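Local coordinates for RedY-like protein (Hahella chejuensis, PDB 2JDJ) that probably takes part in the biosynthesis of the red pigment prodigiosin, as a member of the dimeric alpha+beta barrel superfamily, at residues M1-I5 with V58-R64; I5-F11 with M86-E92; D33-V37 with A66-D70. One frame throughout, in Å; residues are numbered along the deposited sequence.

Contact 1: M1-I5 with V58-R64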
loop_
_atom_site.group_PDB
_atom_site.type_symbol
_atom_site.label_atom_id
_atom_site.label_comp_id
_atom_site.label_asym_id
_atom_site.label_seq_id
_atom_site.Cartn_x
_atom_site.Cartn_y
_atom_site.Cartn_z
HETATM N N MSE A 1 6.030 -7.435 10.787
HETATM C CA MSE A 1 4.903 -7.249 9.828
HETATM C C MSE A 1 5.488 -6.923 8.457
HETATM O O MSE A 1 6.498 -6.220 8.351
HETATM C CB MSE A 1 4.006 -6.107 10.299
HETATM C CG MSE A 1 2.690 -5.988 9.564
HETATM SE SE MSE A 1 1.402 -7.341 10.132
HETATM C CE MSE A 1 0.791 -6.490 11.708
ATOM N N GLU A 2 4.868 -7.443 7.413
ATOM C CA GLU A 2 5.280 -7.122 6.057
ATOM C C GLU A 2 4.085 -6.766 5.191
ATOM O O GLU A 2 2.949 -7.092 5.527
ATOM C CB GLU A 2 6.077 -8.276 5.456
ATOM C CG GLU A 2 7.292 -8.625 6.310
ATOM C CD GLU A 2 8.316 -9.436 5.578
ATOM O OE1 GLU A 2 8.670 -9.045 4.436
ATOM O OE2 GLU A 2 8.768 -10.454 6.156
ATOM N N THR A 3 4.368 -6.074 4.087
ATOM C CA THR A 3 3.359 -5.577 3.182
ATOM C C THR A 3 3.786 -5.932 1.786
ATOM O O THR A 3 4.952 -5.777 1.432
ATOM C CB THR A 3 3.181 -4.065 3.307
ATOM O OG1 THR A 3 2.601 -3.768 4.586
ATOM C CG2 THR A 3 2.264 -3.512 2.206
ATOM N N ILE A 4 2.837 -6.454 1.021
ATOM C CA ILE A 4 3.032 -6.733 -0.388
ATOM C C ILE A 4 2.017 -5.896 -1.146
ATOM O O ILE A 4 0.845 -5.866 -0.779
ATOM C CB ILE A 4 2.814 -8.232 -0.705
ATOM C CG1 ILE A 4 3.808 -9.101 0.078
ATOM C CG2 ILE A 4 2.921 -8.479 -2.218
ATOM C CD1 ILE A 4 3.471 -10.576 0.063
ATOM N N ILE A 5 2.478 -5.213 -2.192
ATOM C CA ILE A 5 1.646 -4.337 -2.995
ATOM C C ILE A 5 1.800 -4.770 -4.439
ATOM O O ILE A 5 2.924 -4.992 -4.900
ATOM C CB ILE A 5 2.096 -2.859 -2.832
ATOM C CG1 ILE A 5 1.799 -2.376 -1.407
ATOM C CG2 ILE A 5 1.404 -1.930 -3.864
ATOM C CD1 ILE A 5 2.566 -1.107 -0.997
ATOM N N VAL A 58 -3.098 -3.862 -1.644
ATOM C CA VAL A 58 -2.220 -3.739 -0.497
ATOM C C VAL A 58 -2.487 -4.926 0.438
ATOM O O VAL A 58 -3.599 -5.089 0.956
ATOM C CB VAL A 58 -2.432 -2.388 0.250
ATOM C CG1 VAL A 58 -1.398 -2.215 1.384
ATOM C CG2 VAL A 58 -2.340 -1.205 -0.737
ATOM N N ILE A 59 -1.480 -5.776 0.624
ATOM C CA ILE A 59 -1.632 -6.948 1.479
ATOM C C ILE A 59 -0.694 -6.806 2.662
ATOM O O ILE A 59 0.534 -6.787 2.488
ATOM C CB ILE A 59 -1.265 -8.274 0.764
ATOM C CG1 ILE A 59 -1.784 -8.308 -0.676
ATOM C CG2 ILE A 59 -1.758 -9.457 1.590
ATOM C CD1 ILE A 59 -1.144 -9.383 -1.529
ATOM N N LYS A 60 -1.268 -6.690 3.853
ATOM C CA LYS A 60 -0.486 -6.670 5.089
ATOM C C LYS A 60 -0.477 -8.090 5.665
ATOM O O LYS A 60 -1.543 -8.693 5.865
ATOM C CB LYS A 60 -1.059 -5.653 6.088
ATOM C CG LYS A 60 -0.243 -5.520 7.367
ATOM C CD LYS A 60 -0.750 -4.413 8.303
ATOM C CE LYS A 60 0.105 -3.148 8.204
ATOM N NZ LYS A 60 -0.216 -2.155 9.260
ATOM N N ILE A 61 0.729 -8.623 5.900
ATOM C CA ILE A 61 0.906 -10.008 6.363
ATOM C C ILE A 61 1.785 -10.103 7.605
ATOM O O ILE A 61 2.622 -9.222 7.867
ATOM C CB ILE A 61 1.518 -10.931 5.277
ATOM C CG1 ILE A 61 2.827 -10.334 4.734
ATOM C CG2 ILE A 61 0.498 -11.236 4.141
ATOM C CD1 ILE A 61 3.535 -11.214 3.694
ATOM N N THR A 62 1.590 -11.182 8.356
ATOM C CA THR A 62 2.329 -11.436 9.590
ATOM C C THR A 62 3.810 -11.549 9.268
ATOM O O THR A 62 4.645 -10.828 9.833
ATOM C CB THR A 62 1.829 -12.721 10.272
ATOM O OG1 THR A 62 1.772 -13.784 9.303
ATOM C CG2 THR A 62 0.433 -12.491 10.850
ATOM N N ASP A 63 4.118 -12.441 8.339
ATOM C CA ASP A 63 5.448 -12.519 7.739
ATOM C C ASP A 63 5.335 -13.250 6.419
ATOM O O ASP A 63 4.364 -13.993 6.187
ATOM C CB ASP A 63 6.440 -13.238 8.652
ATOM C CG ASP A 63 5.972 -14.617 9.030
ATOM O OD1 ASP A 63 6.123 -15.531 8.203
ATOM O OD2 ASP A 63 5.433 -14.782 10.153
ATOM N N ARG A 64 6.336 -13.035 5.568
ATOM C CA ARG A 64 6.377 -13.599 4.218
ATOM C C ARG A 64 6.325 -15.114 4.218
ATOM O O ARG A 64 5.764 -15.734 3.306
ATOM C CB ARG A 64 7.642 -13.125 3.475
ATOM C CG ARG A 64 7.623 -13.370 1.976
ATOM C CD ARG A 64 6.390 -12.761 1.331
ATOM N NE ARG A 64 6.693 -12.064 0.079
ATOM C CZ ARG A 64 6.450 -12.545 -1.134
ATOM N NH1 ARG A 64 5.896 -13.742 -1.296
ATOM N NH2 ARG A 64 6.756 -11.809 -2.193
HETATM O O HOH W 1 7.392 -9.490 9.664
#

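Contact 2: I5-F11 with M86-E92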
loop_
_atom_site.group_PDB
_atom_site.type_symbol
_atom_site.label_atom_id
_atom_site.label_comp_id
_atom_site.label_asym_id
_atom_site.label_seq_id
_atom_site.Cartn_x
_atom_site.Cartn_y
_atom_site.Cartn_z
ATOM N N ILE A 5 2.478 -5.213 -2.192
ATOM C CA ILE A 5 1.646 -4.337 -2.995
ATOM C C ILE A 5 1.800 -4.770 -4.439
ATOM O O ILE A 5 2.924 -4.992 -4.900
ATOM C CB ILE A 5 2.096 -2.859 -2.832
ATOM C CG1 ILE A 5 1.799 -2.376 -1.407
ATOM C CG2 ILE A 5 1.404 -1.930 -3.864
ATOM C CD1 ILE A 5 2.566 -1.107 -0.997
ATOM N N HIS A 6 0.676 -4.941 -5.143
ATOM C CA HIS A 6 0.698 -5.270 -6.583
ATOM C C HIS A 6 0.010 -4.199 -7.432
ATOM O O HIS A 6 -1.038 -3.694 -7.061
ATOM C CB HIS A 6 -0.034 -6.590 -6.871
ATOM C CG HIS A 6 0.567 -7.786 -6.215
ATOM N ND1 HIS A 6 -0.150 -8.603 -5.370
ATOM C CD2 HIS A 6 1.819 -8.308 -6.269
ATOM C CE1 HIS A 6 0.631 -9.575 -4.928
ATOM N NE2 HIS A 6 1.826 -9.431 -5.473
ATOM N N LYS A 7 0.600 -3.882 -8.581
ATOM C CA LYS A 7 -0.095 -3.136 -9.612
ATOM C C LYS A 7 -0.786 -4.219 -10.405
ATOM O O LYS A 7 -0.171 -5.252 -10.714
ATOM C CB LYS A 7 0.885 -2.387 -10.516
ATOM C CG LYS A 7 1.638 -1.262 -9.808
ATOM C CD LYS A 7 2.611 -0.623 -10.752
ATOM C CE LYS A 7 3.154 0.703 -10.197
ATOM N NZ LYS A 7 4.278 1.145 -11.107
ATOM N N ILE A 8 -2.060 -3.996 -10.707
ATOM C CA ILE A 8 -2.898 -4.987 -11.397
ATOM C C ILE A 8 -3.451 -4.402 -12.681
ATOM O O ILE A 8 -4.094 -3.362 -12.651
ATOM C CB ILE A 8 -4.075 -5.427 -10.487
ATOM C CG1 ILE A 8 -3.534 -6.210 -9.271
ATOM C CG2 ILE A 8 -5.116 -6.240 -11.306
ATOM C CD1 ILE A 8 -4.519 -6.326 -8.120
ATOM N N ARG A 9 -3.228 -5.075 -13.810
ATOM C CA ARG A 9 -3.760 -4.607 -15.074
ATOM C C ARG A 9 -4.865 -5.551 -15.555
ATOM O O ARG A 9 -4.635 -6.748 -15.659
ATOM C CB ARG A 9 -2.647 -4.541 -16.122
ATOM C CG ARG A 9 -2.954 -3.681 -17.329
ATOM C CD ARG A 9 -1.869 -3.806 -18.410
ATOM N NE ARG A 9 -1.778 -5.171 -18.912
ATOM C CZ ARG A 9 -2.467 -5.654 -19.955
ATOM N NH1 ARG A 9 -3.290 -4.889 -20.664
ATOM N NH2 ARG A 9 -2.312 -6.919 -20.307
ATOM N N LEU A 10 -6.042 -5.006 -15.856
ATOM C CA LEU A 10 -7.115 -5.773 -16.486
ATOM C C LEU A 10 -6.749 -6.025 -17.932
ATOM O O LEU A 10 -6.203 -5.151 -18.592
ATOM C CB LEU A 10 -8.431 -5.002 -16.429
ATOM C CG LEU A 10 -9.030 -4.596 -15.076
ATOM C CD1 LEU A 10 -10.473 -4.036 -15.262
ATOM C CD2 LEU A 10 -9.033 -5.753 -14.093
ATOM N N PHE A 11 -7.023 -7.223 -18.427
ATOM C CA PHE A 11 -6.870 -7.503 -19.845
ATOM C C PHE A 11 -7.873 -6.664 -20.642
ATOM O O PHE A 11 -7.629 -6.270 -21.780
ATOM C CB PHE A 11 -7.083 -8.996 -20.125
ATOM C CG PHE A 11 -6.093 -9.895 -19.424
ATOM C CD1 PHE A 11 -4.729 -9.686 -19.556
ATOM C CD2 PHE A 11 -6.531 -10.954 -18.649
ATOM C CE1 PHE A 11 -3.829 -10.514 -18.919
ATOM C CE2 PHE A 11 -5.633 -11.788 -18.008
ATOM C CZ PHE A 11 -4.288 -11.566 -18.143
HETATM N N MSE A 86 -9.044 -12.440 -15.766
HETATM C CA MSE A 86 -9.382 -11.019 -15.935
HETATM C C MSE A 86 -8.193 -10.063 -15.889
HETATM O O MSE A 86 -8.268 -8.974 -16.450
HETATM C CB MSE A 86 -10.347 -10.565 -14.845
HETATM C CG MSE A 86 -11.739 -11.158 -14.894
HETATM SE SE MSE A 86 -12.688 -10.610 -13.272
HETATM C CE MSE A 86 -11.618 -11.427 -11.898
ATOM N N ALA A 87 -7.113 -10.472 -15.233
ATOM C CA ALA A 87 -6.089 -9.520 -14.793
ATOM C C ALA A 87 -4.713 -10.143 -14.635
ATOM O O ALA A 87 -4.591 -11.361 -14.555
ATOM C CB ALA A 87 -6.525 -8.901 -13.465
ATOM N N GLU A 88 -3.674 -9.303 -14.566
ATOM C CA GLU A 88 -2.328 -9.784 -14.315
ATOM C C GLU A 88 -1.626 -8.803 -13.382
ATOM O O GLU A 88 -1.921 -7.599 -13.397
ATOM C CB GLU A 88 -1.544 -9.913 -15.640
ATOM C CG GLU A 88 -1.459 -8.602 -16.423
ATOM C CD GLU A 88 -0.628 -8.693 -17.691
ATOM O OE1 GLU A 88 -0.115 -9.793 -18.011
ATOM O OE2 GLU A 88 -0.505 -7.660 -18.380
ATOM N N VAL A 89 -0.723 -9.325 -12.558
ATOM C CA VAL A 89 0.118 -8.492 -11.718
ATOM C C VAL A 89 1.228 -8.008 -12.661
ATOM O O VAL A 89 1.830 -8.816 -13.390
ATOM C CB VAL A 89 0.703 -9.304 -10.533
ATOM C CG1 VAL A 89 1.788 -8.509 -9.809
ATOM C CG2 VAL A 89 -0.392 -9.731 -9.551
ATOM N N VAL A 90 1.491 -6.698 -12.659
ATOM C CA VAL A 90 2.523 -6.113 -13.526
ATOM C C VAL A 90 3.713 -5.533 -12.728
ATOM O O VAL A 90 4.721 -5.135 -13.295
ATOM C CB VAL A 90 1.906 -5.066 -14.530
ATOM C CG1 VAL A 90 0.883 -5.753 -15.470
ATOM C CG2 VAL A 90 1.210 -3.917 -13.812
ATOM N N GLU A 91 3.561 -5.439 -11.414
ATOM C CA GLU A 91 4.650 -5.059 -10.549
ATOM C C GLU A 91 4.326 -5.515 -9.149
ATOM O O GLU A 91 3.161 -5.536 -8.753
ATOM C CB GLU A 91 4.913 -3.545 -10.584
ATOM C CG GLU A 91 6.203 -3.161 -9.827
ATOM C CD GLU A 91 6.546 -1.687 -9.910
ATOM O OE1 GLU A 91 5.842 -0.927 -10.591
ATOM O OE2 GLU A 91 7.541 -1.280 -9.285
ATOM N N GLU A 92 5.356 -5.941 -8.428
ATOM C CA GLU A 92 5.229 -6.212 -7.005
ATOM C C GLU A 92 6.197 -5.320 -6.236
ATOM O O GLU A 92 7.357 -5.222 -6.610
ATOM C CB GLU A 92 5.548 -7.674 -6.689
ATOM C CG GLU A 92 5.483 -7.954 -5.196
ATOM C CD GLU A 92 5.747 -9.401 -4.856
ATOM O OE1 GLU A 92 5.025 -10.287 -5.364
ATOM O OE2 GLU A 92 6.673 -9.641 -4.063
#

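Contact 3: D33-V37 with A66-D70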
loop_
_atom_site.group_PDB
_atom_site.type_symbol
_atom_site.label_atom_id
_atom_site.label_comp_id
_atom_site.label_asym_id
_atom_site.label_seq_id
_atom_site.Cartn_x
_atom_site.Cartn_y
_atom_site.Cartn_z
ATOM N N ASP A 33 -9.869 -17.142 5.537
ATOM C CA ASP A 33 -9.313 -18.495 5.369
ATOM C C ASP A 33 -7.812 -18.494 5.090
ATOM O O ASP A 33 -7.211 -19.555 4.916
ATOM C CB ASP A 33 -10.014 -19.246 4.230
ATOM C CG ASP A 33 -11.461 -19.596 4.547
ATOM O OD1 ASP A 33 -11.865 -19.490 5.726
ATOM O OD2 ASP A 33 -12.197 -19.985 3.599
ATOM N N LEU A 34 -7.212 -17.310 5.031
ATOM C CA LEU A 34 -5.773 -17.180 4.818
ATOM C C LEU A 34 -5.174 -16.599 6.087
ATOM O O LEU A 34 -5.188 -15.386 6.286
ATOM C CB LEU A 34 -5.482 -16.299 3.603
ATOM C CG LEU A 34 -6.124 -16.691 2.269
ATOM C CD1 LEU A 34 -5.940 -15.572 1.230
ATOM C CD2 LEU A 34 -5.593 -18.020 1.735
ATOM N N PRO A 35 -4.669 -17.474 6.980
ATOM C CA PRO A 35 -4.235 -17.048 8.310
ATOM C C PRO A 35 -3.155 -15.958 8.326
ATOM O O PRO A 35 -3.124 -15.174 9.261
ATOM C CB PRO A 35 -3.702 -18.342 8.953
ATOM C CG PRO A 35 -4.282 -19.447 8.149
ATOM C CD PRO A 35 -4.508 -18.924 6.771
ATOM N N SER A 36 -2.280 -15.911 7.315
ATOM C CA SER A 36 -1.216 -14.882 7.259
ATOM C C SER A 36 -1.680 -13.472 6.906
ATOM O O SER A 36 -0.946 -12.504 7.128
ATOM C CB SER A 36 -0.141 -15.281 6.265
ATOM O OG SER A 36 -0.653 -15.268 4.953
ATOM N N VAL A 37 -2.889 -13.350 6.358
ATOM C CA VAL A 37 -3.394 -12.039 5.936
ATOM C C VAL A 37 -3.999 -11.274 7.111
ATOM O O VAL A 37 -5.012 -11.683 7.685
ATOM C CB VAL A 37 -4.412 -12.148 4.776
ATOM C CG1 VAL A 37 -4.844 -10.755 4.302
ATOM C CG2 VAL A 37 -3.812 -12.933 3.621
ATOM N N ALA A 66 4.703 -17.089 6.379
ATOM C CA ALA A 66 3.301 -17.487 6.582
ATOM C C ALA A 66 2.479 -17.294 5.298
ATOM O O ALA A 66 1.710 -18.167 4.911
ATOM C CB ALA A 66 2.691 -16.711 7.742
ATOM N N PHE A 67 2.664 -16.152 4.630
ATOM C CA PHE A 67 1.966 -15.880 3.354
ATOM C C PHE A 67 2.287 -16.902 2.267
ATOM O O PHE A 67 1.397 -17.379 1.572
ATOM C CB PHE A 67 2.228 -14.460 2.855
ATOM C CG PHE A 67 1.404 -14.080 1.644
ATOM C CD1 PHE A 67 0.016 -14.005 1.725
ATOM C CD2 PHE A 67 2.017 -13.807 0.422
ATOM C CE1 PHE A 67 -0.760 -13.658 0.605
ATOM C CE2 PHE A 67 1.256 -13.459 -0.703
ATOM C CZ PHE A 67 -0.138 -13.385 -0.610
ATOM N N ASP A 68 3.565 -17.247 2.139
ATOM C CA ASP A 68 4.005 -18.232 1.162
ATOM C C ASP A 68 3.316 -19.589 1.321
ATOM O O ASP A 68 2.947 -20.222 0.327
ATOM C CB ASP A 68 5.527 -18.383 1.220
ATOM C CG ASP A 68 6.250 -17.237 0.530
ATOM O OD1 ASP A 68 5.607 -16.211 0.188
ATOM O OD2 ASP A 68 7.472 -17.361 0.325
ATOM N N ALA A 69 3.151 -20.026 2.570
ATOM C CA ALA A 69 2.394 -21.239 2.879
ATOM C C ALA A 69 0.928 -21.103 2.447
ATOM O O ALA A 69 0.377 -22.011 1.812
ATOM C CB ALA A 69 2.494 -21.562 4.376
ATOM N N ASP A 70 0.314 -19.960 2.775
ATOM C CA ASP A 70 -1.074 -19.690 2.398
ATOM C C ASP A 70 -1.266 -19.736 0.896
ATOM O O ASP A 70 -2.336 -20.106 0.433
ATOM C CB ASP A 70 -1.547 -18.337 2.923
ATOM C CG ASP A 70 -1.863 -18.359 4.409
ATOM O OD1 ASP A 70 -1.903 -19.462 4.995
ATOM O OD2 ASP A 70 -2.063 -17.274 4.992
#

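Contact 1: M1-I5 with V58-R64
The side chain of Ile-4 overlaps two isoleucines of the opposite strand: its CB lies 4.2 Å from Ile-59 CD1, and its CD1 3.7 Å from Ile-61 CD1. Beta-branched residues suit this place because they favour an extended backbone and fill the buried face of the sheet, where Phe-67 of helix 64-71 covers Ile-4 and Ile-61. Ile-4 CD1 also lies over one face of the Arg-64 guanidinium, 3.5 Å from NE, while that cation forms salt bridges with Asp-68 and Glu-92. The axes of strands 2-5 and 58-61 approach to 4.6 Å, running antiparallel at 159°. Four hydrogen bonds join them: Glu-2 N to Ile-61 O (2.9 Å), Ile-61 N to Glu-2 O (2.7 Å), Ile-4 N to Ile-59 O (2.8 Å) and Ile-59 N to Ile-4 O (2.7 Å). These are the central strands of a ferredoxin-like sheet, with strand order 2-3-1-4. On its other face the non-hydrogen-bonded pairs Thr-3/Lys-60 and Ile-5/Val-58 meet the second subunit, whose Val-56 packs on Ile-5. Ile-5 CG1 is 4.2 Å from Val-58 CG1. Beyond the strand ends, a water accepts from Met-1 N (2.7 Å) and donates to Thr-62 O (3.1 Å).

Contact 2: I5-F11 with M86-E92
Met-86, a selenomethionine, starts the pairing through its carbonyl: Phe-11 N donates to Met-86 O at 2.9 Å. Ala-87 follows, its CA against one face of the Phe-11 ring; its small CB, 3.7 Å from Ile-8 CG2 and 4.1 Å from Leu-10 CD2, fits a crowded apolar face. Glu-88 exchanges two 2.9 Å hydrogen bonds with Arg-9, Arg-9 N to Glu-88 O and Glu-88 N to Arg-9 O. Glu-88 OE2 adds a salt bridge, receiving Arg-9 NE (2.8 Å) and Arg-9 NH2 (2.7 Å). Val-89 sets CG2 over the His-6 ring in a CH-pi contact, 4.2 Å from the centroid. Val-90 N donates to Lys-7 O (2.9 Å) while Lys-7 N donates to Glu-91 O (3.1 Å), so two residues oppose one: a beta bulge, leaving Glu-91 N buried and partnerless. Glu-91 OE1 meets Lys-7 NZ at 2.6 Å; this lysine also bridges Glu-91 of the second subunit. Glu-92 OE1 accepts a weak bond from His-6 NE2 (3.3 Å); stronger are Glu-92 OE2 with Arg-64 and His-6 ND1 with Glu-57. Strand 87-97 is outermost within this chain, beside strand 2-10; Phe-19 of helix 16-30 covers Leu-10, Phe-83 of helix 74-86 Ile-8.

Contact 3: D33-V37 with A66-D70
Asp-70 OD2 is the acceptor that joins this turn to the helix. It receives Ser-36 N at 2.7 Å and Ser-36 OG at a very short 2.5 Å, so one carboxylate oxygen satisfies both donors of the serine. The short serine side chain fits close to the helix, Ser-36 CB lying 3.5 Å from Ala-66 CB. Pro-35 N, 3.3 Å from Asp-70 OD2, has no hydrogen to offer; the ring suits the second position of the type I turn from Leu-34 to Val-37, closed by Val-37 N to Leu-34 O at 3.1 Å. Ser-36 O in turn probably accepts from Thr-62 N. On the helix, Asp-70 N donates to Ala-66 O (3.1 Å) and Asp-70 O accepts from Thr-73 OG1. Phe-67 presents its ring edge to Ser-36 OG and Val-37 CG2. The arrangement is a beta turn anchored by a helical aspartate, set in the helix-to-strand connection that leads into the second strand of a ferredoxin-like beta-alpha-beta-beta-alpha-beta fold.

From the N terminus, strand 2-10 supplies the first half of contact 1 and then, sharing Ile-5, that of contact 2. The chain passes through helix 16-30 to the turn that opens contact 3. Contact 1 closes first, when strand 55-61 returns beside the N terminus; contact 3 closes next, in helix 64-71 just after that strand, and so crosses contact 1. Contact 2 closes last, after helix 74-86: it crosses contact 1 and encloses contact 3, about 20 Å away between centres. Contacts 1 and 2 thus join three adjacent strands and touch through Arg-64 and Glu-92, whereas contact 3 ties the loop before strand 37-44 to the helical layer.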